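Long-range contacts in coat protein (Papaya mosaic virus, PDB 4DOX), which forms the protein coat of a flexible filamentous plant virus, probably by assembling as many copies in a helical array around the viral RNA: residues A48-P52 and I84-S88; Q38-V42 and I95-T101; R108-I113 and A151-P155; C67-S73 and F138-F143; F144-E148 and S162-R168. Residue numbers count along the deposited sequence, not the author numbering.

Contact 1: A48-P52 and I84-S88; sequences AAKVP and IPEIS
Ala48 is the last helical residue of helix 36-48 here, and Ala49 is the first to leave helical angles (phi/psi -76/7). Ala49 CA lies 7.8 Å from Ile87 CA; its CB points across to Ile87 CD1 at 4.3 Å, while Ala49 O sits 3.1 Å from Ile87 CD1. Lys50 takes positive phi (79/19); its CA-to-CB bond points sideways, and its O lies 3.9 Å from Ile84 CG2. Val51 (-81/131, chi1 t) is extended and buried: its CG2 meets Ile87 CD1 at 3.9 Å and Ile84 CG1 at 4.4 Å. Pro52 closes the row, its CD 4.0 Å from Ile84 CD1. Ile84 (m, m) and Ile87 (m, t) bracket a type II beta turn, closed by Ile87 N to Ile84 O at 3.2 Å, with Glu86 at 66/18. No hydrogen bond spans the segments. With Lys50 N bonded to Val47 O and Val51 N to Met46 O, segment 48-52 completes a Schellman motif that ends helix 36-48, Lys50 being C-prime.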
# COMPACT_ATOMS: atom_id res chain seq x y z
N ALA A 48 -17.44 6.72 -7.31
CA ALA A 48 -17.97 7.74 -8.20
C ALA A 48 -17.51 7.52 -9.64
O ALA A 48 -18.22 7.85 -10.58
CB ALA A 48 -17.59 9.08 -7.72
N ALA A 49 -16.31 7.00 -9.79
CA ALA A 49 -15.73 6.69 -11.08
C ALA A 49 -16.34 5.44 -11.66
O ALA A 49 -16.00 5.04 -12.76
CB ALA A 49 -14.28 6.53 -10.96
N LYS A 50 -17.41 4.86 -11.00
CA LYS A 50 -18.04 3.62 -11.40
C LYS A 50 -17.45 2.25 -11.08
O LYS A 50 -17.71 1.30 -11.74
CB LYS A 50 -18.51 3.73 -12.83
CG LYS A 50 -19.81 4.43 -13.02
CD LYS A 50 -19.70 5.90 -12.94
CE LYS A 50 -20.88 6.58 -13.49
NZ LYS A 50 -20.94 6.44 -14.96
N VAL A 51 -16.58 2.23 -10.12
CA VAL A 51 -16.13 0.95 -9.58
C VAL A 51 -17.25 0.57 -8.62
O VAL A 51 -17.66 1.43 -7.84
CB VAL A 51 -14.83 1.09 -8.76
CG1 VAL A 51 -14.43 -0.23 -8.11
CG2 VAL A 51 -13.73 1.55 -9.61
N PRO A 52 -17.77 -0.68 -8.70
CA PRO A 52 -18.79 -1.18 -7.75
C PRO A 52 -18.28 -1.10 -6.32
O PRO A 52 -17.14 -1.45 -6.08
CB PRO A 52 -18.96 -2.66 -8.16
CG PRO A 52 -18.78 -2.62 -9.69
CD PRO A 52 -17.58 -1.62 -9.83
N ILE A 84 -12.30 -3.03 -14.79
CA ILE A 84 -13.52 -2.20 -15.05
C ILE A 84 -13.34 -1.46 -16.38
O ILE A 84 -12.32 -0.78 -16.59
CB ILE A 84 -13.89 -1.17 -13.87
CG1 ILE A 84 -13.93 -1.80 -12.47
CG2 ILE A 84 -15.19 -0.42 -14.15
CD1 ILE A 84 -14.85 -3.00 -12.36
N PRO A 85 -14.33 -1.58 -17.30
CA PRO A 85 -14.05 -0.97 -18.61
C PRO A 85 -14.11 0.52 -18.50
O PRO A 85 -14.92 1.08 -17.71
CB PRO A 85 -15.20 -1.48 -19.50
CG PRO A 85 -15.86 -2.64 -18.71
CD PRO A 85 -15.66 -2.23 -17.26
N GLU A 86 -13.25 1.18 -19.25
CA GLU A 86 -13.15 2.65 -19.18
C GLU A 86 -12.65 3.21 -17.83
O GLU A 86 -12.84 4.40 -17.54
CB GLU A 86 -14.49 3.34 -19.62
CG GLU A 86 -14.43 4.10 -21.02
CD GLU A 86 -13.17 5.04 -21.19
OE1 GLU A 86 -12.59 5.50 -20.14
OE2 GLU A 86 -12.77 5.29 -22.38
N ILE A 87 -12.01 2.34 -17.03
CA ILE A 87 -11.10 2.81 -15.97
C ILE A 87 -9.78 2.08 -16.11
O ILE A 87 -9.73 0.89 -15.94
CB ILE A 87 -11.70 2.59 -14.55
CG1 ILE A 87 -13.08 3.24 -14.48
CG2 ILE A 87 -10.85 3.27 -13.50
CD1 ILE A 87 -13.84 2.87 -13.25
N SER A 88 -8.72 2.80 -16.48
CA SER A 88 -7.36 2.23 -16.65
C SER A 88 -6.65 2.24 -15.30
O SER A 88 -7.10 2.90 -14.38
CB SER A 88 -6.55 3.05 -17.66
OG SER A 88 -6.33 4.36 -17.17

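Contact 2: Q38-V42 and I95-T101; sequences QLKSV and IVKASGT
This is a side-by-side contact between a helix and the C-terminal end of another: 38-42 lies within helix 36-48, and 95-101 runs from the last turn of helix 89-98 into the following loop. The CA atoms approach to 5.3 Å at Gln38-Ser99 and 5.5 Å at Val42-Val96. Ser41 CB meets Ser99 CB at 3.7 Å, and Gln38 O lies 3.5 Å from Ser99 CB. Val42 (chi1 t) is the main apolar residue: CG1 is 4.2 Å from both Ile95 CG2 and Val96 CG2, and CG2 is 3.3 Å from Ser99 OG. Ser99 (chi1 p) turns that hydroxyl back to its own helix, OG donating to Val96 O at 2.8 Å. Gly100, at phi/psi 100/1, breaks the helix, and Thr101 (-88/176) continues extended. Gln38 (m, t) reaches over this end. No direct hydrogen bond crosses; instead water 1 donates to Gln38 OE1 at 2.7 Å and hydrogen-bonds Thr101 OG1 at 2.7 Å, while OE1 also accepts from Ser35 N. Phe106 of helix 103-108 packs on Val42 and Val96, and Ile95 and Ala98 reach farther along helix 36-48 to Leu45.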
# COMPACT_ATOMS: atom_id res chain seq x y z
N GLN A 38 -7.88 9.91 4.02
CA GLN A 38 -7.32 9.74 2.70
C GLN A 38 -7.79 8.42 2.08
O GLN A 38 -8.24 8.41 0.92
CB GLN A 38 -5.79 9.84 2.75
CG GLN A 38 -5.27 11.26 2.96
CD GLN A 38 -3.80 11.25 3.32
OE1 GLN A 38 -3.34 10.31 3.90
NE2 GLN A 38 -3.07 12.26 2.94
N LEU A 39 -7.75 7.32 2.84
CA LEU A 39 -8.29 6.07 2.33
C LEU A 39 -9.75 6.24 1.88
O LEU A 39 -10.11 5.83 0.79
CB LEU A 39 -8.14 4.94 3.33
CG LEU A 39 -6.76 4.33 3.53
CD1 LEU A 39 -6.85 3.25 4.56
CD2 LEU A 39 -6.17 3.76 2.21
N LYS A 40 -10.58 6.84 2.72
CA LYS A 40 -12.00 7.05 2.42
C LYS A 40 -12.19 7.85 1.14
O LYS A 40 -13.12 7.59 0.37
CB LYS A 40 -12.66 7.86 3.55
CG LYS A 40 -13.90 7.28 4.17
CD LYS A 40 -15.06 7.13 3.22
CE LYS A 40 -16.03 6.03 3.76
NZ LYS A 40 -16.99 5.61 2.71
N SER A 41 -11.34 8.86 0.92
CA SER A 41 -11.47 9.66 -0.28
C SER A 41 -11.25 8.79 -1.53
O SER A 41 -12.04 8.90 -2.50
CB SER A 41 -10.47 10.81 -0.29
OG SER A 41 -10.78 11.75 0.70
N VAL A 42 -10.19 7.95 -1.49
CA VAL A 42 -9.85 7.09 -2.59
C VAL A 42 -11.02 6.19 -2.98
O VAL A 42 -11.41 6.17 -4.15
CB VAL A 42 -8.58 6.25 -2.36
CG1 VAL A 42 -8.36 5.29 -3.56
CG2 VAL A 42 -7.31 7.15 -2.11
N ILE A 95 -6.67 8.78 -9.13
CA ILE A 95 -7.66 8.82 -8.08
C ILE A 95 -6.93 8.69 -6.75
O ILE A 95 -7.18 9.48 -5.83
CB ILE A 95 -8.69 7.70 -8.26
CG1 ILE A 95 -9.67 8.07 -9.35
CG2 ILE A 95 -9.48 7.50 -7.00
CD1 ILE A 95 -10.62 6.95 -9.71
N VAL A 96 -6.01 7.72 -6.65
CA VAL A 96 -5.19 7.63 -5.43
C VAL A 96 -4.54 8.99 -5.08
O VAL A 96 -4.72 9.52 -3.99
CB VAL A 96 -4.10 6.52 -5.51
CG1 VAL A 96 -3.17 6.57 -4.25
CG2 VAL A 96 -4.75 5.11 -5.74
N LYS A 97 -3.80 9.57 -6.03
CA LYS A 97 -3.16 10.87 -5.83
C LYS A 97 -4.12 12.02 -5.50
O LYS A 97 -3.74 12.94 -4.78
CB LYS A 97 -2.30 11.21 -7.03
CG LYS A 97 -1.13 10.29 -7.20
CD LYS A 97 -0.54 10.45 -8.57
CE LYS A 97 0.64 9.52 -8.68
NZ LYS A 97 1.41 9.71 -9.93
N ALA A 98 -5.35 11.95 -5.99
CA ALA A 98 -6.37 12.93 -5.70
C ALA A 98 -6.75 12.98 -4.22
O ALA A 98 -7.27 13.99 -3.73
CB ALA A 98 -7.57 12.69 -6.55
N SER A 99 -6.48 11.94 -3.47
CA SER A 99 -6.84 11.95 -2.05
C SER A 99 -5.77 12.64 -1.23
O SER A 99 -6.00 12.95 -0.08
CB SER A 99 -6.99 10.54 -1.51
OG SER A 99 -5.70 9.97 -1.44
N GLY A 100 -4.60 12.82 -1.81
CA GLY A 100 -3.54 13.57 -1.19
C GLY A 100 -2.51 12.66 -0.56
O GLY A 100 -1.56 13.13 0.04
N THR A 101 -2.71 11.34 -0.68
CA THR A 101 -1.63 10.37 -0.33
C THR A 101 -0.76 10.15 -1.57
O THR A 101 -1.03 10.71 -2.62
CB THR A 101 -2.17 9.05 0.34
OG1 THR A 101 -1.08 8.32 0.90
CG2 THR A 101 -2.89 8.11 -0.64
O HOH W 1 -0.76 9.93 3.10

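Contact 3: R108-I113 and A151-P155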
# COMPACT_ATOMS: atom_id res chain seq x y z
N ARG A 108 1.66 0.42 0.13
CA ARG A 108 2.22 -0.06 1.36
C ARG A 108 1.10 -0.58 2.23
O ARG A 108 1.29 -1.56 2.95
CB ARG A 108 2.95 1.05 2.07
CG ARG A 108 3.88 0.53 3.12
CD ARG A 108 4.62 1.62 3.77
NE ARG A 108 5.83 1.96 3.04
CZ ARG A 108 6.12 3.17 2.58
NH1 ARG A 108 5.27 4.16 2.78
NH2 ARG A 108 7.25 3.37 1.91
N TYR A 109 -0.07 0.07 2.14
CA TYR A 109 -1.25 -0.27 2.94
C TYR A 109 -1.80 -1.66 2.61
O TYR A 109 -2.56 -2.26 3.43
CB TYR A 109 -2.35 0.80 2.75
CG TYR A 109 -3.64 0.49 3.51
CD1 TYR A 109 -3.67 0.48 4.94
CD2 TYR A 109 -4.82 0.23 2.82
CE1 TYR A 109 -4.87 0.21 5.67
CE2 TYR A 109 -6.03 -0.05 3.54
CZ TYR A 109 -6.04 -0.06 4.96
OH TYR A 109 -7.21 -0.35 5.62
N PHE A 110 -1.46 -2.14 1.40
CA PHE A 110 -1.91 -3.42 0.89
C PHE A 110 -0.76 -4.41 0.75
O PHE A 110 -0.95 -5.51 0.25
CB PHE A 110 -2.56 -3.24 -0.48
CG PHE A 110 -3.83 -2.42 -0.44
CD1 PHE A 110 -3.81 -1.06 -0.75
CD2 PHE A 110 -5.05 -3.02 -0.08
CE1 PHE A 110 -5.00 -0.29 -0.68
CE2 PHE A 110 -6.25 -2.25 -0.02
CZ PHE A 110 -6.22 -0.88 -0.34
N ALA A 111 0.43 -4.01 1.18
CA ALA A 111 1.60 -4.90 1.09
C ALA A 111 1.29 -6.35 1.55
O ALA A 111 1.61 -7.29 0.81
CB ALA A 111 2.82 -4.32 1.81
N PRO A 112 0.63 -6.54 2.73
CA PRO A 112 0.45 -7.95 3.19
C PRO A 112 -0.41 -8.81 2.27
O PRO A 112 -0.19 -10.00 2.14
CB PRO A 112 -0.18 -7.81 4.58
CG PRO A 112 0.20 -6.44 5.01
CD PRO A 112 0.19 -5.59 3.77
N ILE A 113 -1.37 -8.19 1.58
CA ILE A 113 -2.24 -8.93 0.69
C ILE A 113 -1.46 -9.37 -0.57
O ILE A 113 -1.59 -10.51 -1.03
CB ILE A 113 -3.41 -8.07 0.24
CG1 ILE A 113 -4.14 -7.38 1.41
CG2 ILE A 113 -4.36 -8.87 -0.58
CD1 ILE A 113 -4.60 -8.33 2.50
N ALA A 151 -0.82 -2.17 10.88
CA ALA A 151 -1.83 -1.18 10.48
C ALA A 151 -2.17 -1.30 8.96
O ALA A 151 -3.26 -0.88 8.51
CB ALA A 151 -1.35 0.21 10.83
N ALA A 152 -1.26 -1.88 8.18
CA ALA A 152 -1.53 -2.20 6.79
C ALA A 152 -2.67 -3.21 6.76
O ALA A 152 -2.86 -3.91 7.76
CB ALA A 152 -0.28 -2.78 6.11
N MET A 153 -3.40 -3.28 5.63
CA MET A 153 -4.51 -4.23 5.51
C MET A 153 -3.96 -5.65 5.55
O MET A 153 -3.03 -5.98 4.83
CB MET A 153 -5.36 -3.96 4.27
CG MET A 153 -6.38 -5.08 4.01
SD MET A 153 -7.82 -4.67 2.99
CE MET A 153 -8.16 -3.02 3.58
N GLN A 154 -4.54 -6.49 6.41
CA GLN A 154 -4.07 -7.88 6.62
C GLN A 154 -4.80 -8.97 5.81
O GLN A 154 -6.01 -8.88 5.56
CB GLN A 154 -4.12 -8.22 8.12
CG GLN A 154 -3.31 -7.23 9.02
CD GLN A 154 -1.82 -7.28 8.74
OE1 GLN A 154 -1.27 -8.36 8.49
NE2 GLN A 154 -1.17 -6.12 8.75
N PRO A 155 -4.06 -10.02 5.39
CA PRO A 155 -4.80 -11.11 4.78
C PRO A 155 -5.75 -11.77 5.79
O PRO A 155 -5.52 -11.73 7.00
CB PRO A 155 -3.71 -12.09 4.32
CG PRO A 155 -2.43 -11.49 4.70
CD PRO A 155 -2.71 -10.45 5.74
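Ala151 touches the other segment through its carbonyl, with its O 3.4 Å from Tyr109 CE1. At Ala152 the backbones come closest, the CA atoms of Ala152 and Tyr109 being 4.3 Å apart, and Ala152 CB fits between Arg108 O and Pro112 CD, each 3.7 Å away. Met153 contributes the one hydrogen bond across the segments, N to Tyr109 O at a short 2.6 Å and 157°. Its CB lies over the Tyr109 ring in a CH-pi contact, 4.2 Å from the centroid and 20° off the normal. With chi1 and chi2 both t, the side chain carries SD to 5.3 Å from the Phe110 centroid, an oblique Met-aromatic contact, and CE to 3.7 Å from Tyr109 CE2. Gln154 bends back, NE2 donating to Ala152 O at 3.0 Å, while Ile113 CD1 packs 3.4 Å from Gln154 C. Pro155 ends the run, CD lying 3.8 Å from Pro112 CB. Around the core, Phe110 also packs on Leu61 and Val64 of helix 56-70. From Ala152 on the loop is extended, and it lies along the type I beta turn Arg108-Ala111 and the first turn of helix 111-118.

Contact 4: C67-S73 and F138-F143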
# COMPACT_ATOMS: atom_id res chain seq x y z
N CYS A 67 2.22 -2.20 -9.27
CA CYS A 67 3.34 -1.56 -8.54
C CYS A 67 4.32 -2.55 -7.96
O CYS A 67 5.53 -2.26 -7.88
CB CYS A 67 2.82 -0.61 -7.48
SG CYS A 67 2.07 0.83 -8.29
N TYR A 68 3.80 -3.74 -7.59
CA TYR A 68 4.63 -4.87 -7.19
C TYR A 68 5.71 -5.19 -8.23
O TYR A 68 6.85 -5.51 -7.84
CB TYR A 68 3.77 -6.09 -6.90
CG TYR A 68 4.50 -7.30 -6.36
CD1 TYR A 68 4.62 -7.51 -4.98
CD2 TYR A 68 5.04 -8.26 -7.24
CE1 TYR A 68 5.26 -8.65 -4.47
CE2 TYR A 68 5.69 -9.39 -6.76
CZ TYR A 68 5.81 -9.61 -5.37
OH TYR A 68 6.49 -10.75 -4.87
N ASP A 69 5.38 -5.08 -9.54
CA ASP A 69 6.37 -5.32 -10.63
C ASP A 69 7.14 -4.05 -11.00
O ASP A 69 8.36 -4.04 -11.13
CB ASP A 69 5.74 -6.01 -11.87
CG ASP A 69 5.14 -7.41 -11.53
OD1 ASP A 69 5.89 -8.27 -11.01
OD2 ASP A 69 3.89 -7.65 -11.76
N ASN A 70 6.40 -2.95 -11.11
CA ASN A 70 6.91 -1.75 -11.78
C ASN A 70 7.40 -0.59 -10.89
O ASN A 70 8.01 0.32 -11.39
CB ASN A 70 5.88 -1.26 -12.79
CG ASN A 70 5.58 -2.30 -13.87
OD1 ASN A 70 6.41 -2.56 -14.75
ND2 ASN A 70 4.39 -2.90 -13.82
N GLY A 71 7.16 -0.64 -9.57
CA GLY A 71 7.47 0.50 -8.73
C GLY A 71 6.23 1.29 -8.38
O GLY A 71 5.22 1.21 -9.06
N SER A 72 6.29 2.04 -7.28
CA SER A 72 5.13 2.79 -6.75
C SER A 72 5.55 4.24 -6.52
O SER A 72 4.92 4.99 -5.79
CB SER A 72 4.62 2.13 -5.44
OG SER A 72 5.60 2.20 -4.42
N SER A 73 6.63 4.62 -7.18
CA SER A 73 7.20 5.95 -7.09
C SER A 73 6.29 6.98 -7.72
O SER A 73 5.48 6.66 -8.58
CB SER A 73 8.55 5.94 -7.77
OG SER A 73 8.80 7.21 -8.26
N PHE A 138 11.75 -12.15 -3.41
CA PHE A 138 10.39 -11.83 -3.04
C PHE A 138 10.33 -10.58 -2.19
O PHE A 138 9.28 -10.15 -1.80
CB PHE A 138 9.73 -13.04 -2.39
CG PHE A 138 9.40 -14.10 -3.37
CD1 PHE A 138 10.13 -15.29 -3.43
CD2 PHE A 138 8.40 -13.88 -4.30
CE1 PHE A 138 9.83 -16.25 -4.39
CE2 PHE A 138 8.11 -14.82 -5.26
CZ PHE A 138 8.82 -16.02 -5.30
N ALA A 139 11.51 -10.01 -1.96
CA ALA A 139 11.68 -8.76 -1.24
C ALA A 139 11.82 -7.57 -2.20
O ALA A 139 11.88 -6.43 -1.78
CB ALA A 139 12.88 -8.88 -0.38
N ALA A 140 11.89 -7.85 -3.51
CA ALA A 140 12.32 -6.79 -4.47
C ALA A 140 11.16 -5.91 -4.97
O ALA A 140 10.98 -5.70 -6.19
CB ALA A 140 13.15 -7.38 -5.64
N PHE A 141 10.35 -5.44 -4.02
CA PHE A 141 9.39 -4.41 -4.34
C PHE A 141 9.53 -3.28 -3.36
O PHE A 141 9.97 -3.48 -2.20
CB PHE A 141 7.94 -4.91 -4.47
CG PHE A 141 7.38 -5.60 -3.25
CD1 PHE A 141 6.30 -5.03 -2.56
CD2 PHE A 141 7.84 -6.87 -2.85
CE1 PHE A 141 5.75 -5.69 -1.42
CE2 PHE A 141 7.29 -7.52 -1.74
CZ PHE A 141 6.25 -6.94 -1.04
N ASP A 142 9.19 -2.08 -3.83
CA ASP A 142 9.50 -0.90 -3.06
C ASP A 142 8.54 -0.55 -1.93
O ASP A 142 8.68 0.51 -1.34
CB ASP A 142 9.74 0.32 -3.96
CG ASP A 142 8.49 0.79 -4.68
OD1 ASP A 142 7.35 0.40 -4.32
OD2 ASP A 142 8.64 1.59 -5.63
N PHE A 143 7.59 -1.42 -1.61
CA PHE A 143 6.78 -1.22 -0.41
C PHE A 143 6.71 -2.50 0.39
O PHE A 143 5.70 -2.81 1.04
CB PHE A 143 5.37 -0.72 -0.75
CG PHE A 143 4.66 -1.56 -1.76
CD1 PHE A 143 4.99 -1.48 -3.13
CD2 PHE A 143 3.63 -2.43 -1.36
CE1 PHE A 143 4.30 -2.24 -4.10
CE2 PHE A 143 2.93 -3.22 -2.32
CZ PHE A 143 3.27 -3.13 -3.69
O HOH W 2 8.10 -2.13 -6.51
O HOH W 3 6.87 -10.93 -2.43
O HOH W 4 9.32 -4.15 -8.02
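Tyr68 lays its ring against that of Phe141, CE1 to CD2 at 3.5 Å, with centroids 4.6 Å apart and planes at an oblique 37°. This joins the C-terminal end of helix 56-70 to the loop 138-143 of an all-helical coat protein. Phe143 presents its ring edge to the helix, CE1 lying 3.8 Å from Tyr68 N and 3.9 Å from Cys67 C, with an apolar contact from CE1 to Cys67 CB at 4.0 Å. Beyond the helix, Gly71 (phi/psi 102/158) turns the chain so that Ser72 faces Asp142, whose side chain takes two hydrogen bonds from it. Asp142 OD2 forms a salt bridge with Arg104, which also donates to Ser72 OG. Waters also extend the polar link: water 2 donates to Cys67 O and accepts from Asp142 N, both at 2.9 Å, and water 3 joins Tyr68 OH (2.5 Å) to Phe138 O (2.6 Å). Both Asp142 oxygens are thus held, by Ser72 N to OD2 at 2.9 Å and Ser72 OG to OD1 at 2.5 Å.

Contact 5: F144-E148 and S162-R168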
# COMPACT_ATOMS: atom_id res chain seq x y z
N PHE A 144 7.80 -3.25 0.32
CA PHE A 144 7.95 -4.45 1.08
C PHE A 144 7.80 -4.12 2.56
O PHE A 144 7.32 -4.97 3.33
CB PHE A 144 9.30 -5.05 0.77
CG PHE A 144 9.81 -6.04 1.79
CD1 PHE A 144 9.42 -7.40 1.73
CD2 PHE A 144 10.71 -5.64 2.78
CE1 PHE A 144 9.90 -8.33 2.65
CE2 PHE A 144 11.20 -6.57 3.72
CZ PHE A 144 10.80 -7.91 3.65
N ASP A 145 8.20 -2.90 2.97
CA ASP A 145 8.19 -2.52 4.40
C ASP A 145 6.81 -2.46 4.96
O ASP A 145 6.64 -2.21 6.16
CB ASP A 145 8.87 -1.14 4.68
CG ASP A 145 8.48 -0.04 3.67
OD1 ASP A 145 9.27 0.94 3.62
OD2 ASP A 145 7.44 -0.15 2.92
N GLY A 146 5.82 -2.67 4.10
CA GLY A 146 4.42 -2.67 4.49
C GLY A 146 3.98 -4.04 4.93
O GLY A 146 2.95 -4.16 5.63
N VAL A 147 4.73 -5.08 4.54
CA VAL A 147 4.29 -6.48 4.75
C VAL A 147 4.04 -6.83 6.23
O VAL A 147 3.04 -7.49 6.59
CB VAL A 147 5.23 -7.50 4.13
CG1 VAL A 147 4.88 -8.91 4.59
CG2 VAL A 147 5.18 -7.44 2.59
N GLU A 148 4.96 -6.39 7.08
CA GLU A 148 4.86 -6.68 8.49
C GLU A 148 4.32 -5.50 9.28
O GLU A 148 4.45 -5.48 10.49
CB GLU A 148 6.20 -7.16 9.05
CG GLU A 148 6.68 -8.49 8.44
CD GLU A 148 8.05 -9.00 9.00
OE1 GLU A 148 9.11 -8.32 8.86
OE2 GLU A 148 8.07 -10.12 9.54
N SER A 162 6.21 -15.51 7.22
CA SER A 162 6.97 -14.29 7.45
C SER A 162 8.04 -14.13 6.40
O SER A 162 8.46 -15.12 5.77
CB SER A 162 7.62 -14.32 8.82
OG SER A 162 6.75 -13.61 9.69
N PRO A 163 8.51 -12.89 6.20
CA PRO A 163 9.74 -12.76 5.40
C PRO A 163 10.91 -13.43 6.12
O PRO A 163 10.87 -13.56 7.33
CB PRO A 163 9.95 -11.25 5.29
CG PRO A 163 8.79 -10.62 5.83
CD PRO A 163 7.84 -11.60 6.40
N THR A 164 11.92 -13.89 5.38
CA THR A 164 13.18 -14.35 5.99
C THR A 164 14.03 -13.14 6.32
O THR A 164 13.88 -12.10 5.69
CB THR A 164 13.95 -15.27 5.06
OG1 THR A 164 14.37 -14.54 3.91
CG2 THR A 164 13.06 -16.43 4.60
N GLN A 165 14.90 -13.27 7.31
CA GLN A 165 15.86 -12.20 7.67
C GLN A 165 16.67 -11.77 6.42
O GLN A 165 16.93 -10.58 6.24
CB GLN A 165 16.76 -12.65 8.84
CG GLN A 165 17.71 -11.59 9.46
CD GLN A 165 17.01 -10.37 10.10
OE1 GLN A 165 15.80 -10.38 10.40
NE2 GLN A 165 17.77 -9.30 10.30
N GLU A 166 17.03 -12.72 5.55
CA GLU A 166 17.70 -12.39 4.29
C GLU A 166 16.85 -11.45 3.43
O GLU A 166 17.35 -10.45 2.90
CB GLU A 166 18.09 -13.64 3.50
CG GLU A 166 18.85 -13.28 2.24
CD GLU A 166 19.08 -14.44 1.29
OE1 GLU A 166 18.53 -15.53 1.56
OE2 GLU A 166 19.80 -14.26 0.28
N GLU A 167 15.57 -11.77 3.27
CA GLU A 167 14.63 -10.86 2.60
C GLU A 167 14.56 -9.49 3.26
O GLU A 167 14.67 -8.48 2.56
CB GLU A 167 13.25 -11.50 2.44
CG GLU A 167 13.23 -12.59 1.38
CD GLU A 167 12.04 -13.52 1.50
OE1 GLU A 167 11.42 -13.60 2.58
OE2 GLU A 167 11.72 -14.20 0.51
N ARG A 168 14.42 -9.44 4.60
CA ARG A 168 14.33 -8.14 5.31
C ARG A 168 15.58 -7.32 5.03
O ARG A 168 15.49 -6.16 4.63
CB ARG A 168 14.10 -8.28 6.84
CG ARG A 168 12.69 -8.82 7.21
CD ARG A 168 12.26 -8.67 8.70
NE ARG A 168 12.65 -9.86 9.44
CZ ARG A 168 11.87 -10.89 9.73
NH1 ARG A 168 10.58 -10.89 9.39
NH2 ARG A 168 12.38 -11.92 10.40
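A capping box opens helix 165-172, and beside it a salt bridge and an apolar patch join the helix start to the 3-10 segment 144-146 and the residues after it. In the box, Thr164 is the N-cap: Thr164 OG1 accepts from Glu167 N at 3.1 Å, and Glu167 OE1 accepts in return from Thr164 N at 2.9 Å, both at 167°. Glu167 OE1 also pairs with Arg161 in a salt bridge. The first helical backbone bond, Arg168 N to Thr164 O at 2.9 Å, follows directly, while Val147 N to Phe144 O, also 2.9 Å, closes the 3-10 turn of the other segment. Of the remaining charges, Asp145 OD2 turns from this contact to form a salt bridge with Arg108, and Glu166 OE2 accepts from Ser135 OG. The apolar part rests on Phe144, whose ring edge meets Pro163 CB at 3.8 Å from CZ and whose CE2 lies 3.8 Å from Arg168 CA. Val147 CG1 reaches Pro163 CD at 4.4 Å, and Trp115 of helix 111-118 packs on both residues. Arg168 uses its NE for a weak bond to Gln165 OE1, 3.3 Å. Across the segments, Arg168 NH1 donates a hydrogen bond to Glu148 OE1 (3.0 Å, 152°), and its 2.6 Å approach to Glu148 OE2 is the closest pair of the salt bridge.

Overall arrangement
After helix 18-23, helix 36-48 is the first in a contact, met by residues 95-101, so contact 2 closes a loop that contains contact 1, where 48-52 meets 84-88; the two touch through Ala49 and Ile95. Helix 56-70 lies within that loop, and its C-terminal end pairs forward with 138-143, so contact 4 crosses both. Contact 3 opens after contact 2 closes, touching it through Leu39 and Tyr109, and crosses contacts 4 and 5. Contact 5 opens after contact 4 and brings in helix 165-172. Contacts 3, 4 and 5 touch pairwise, binding the loop after helix 111-118 to its surrounding helices; contacts 1 and 5, centres about 33 Å apart, lie on opposite sides of the chain's centre.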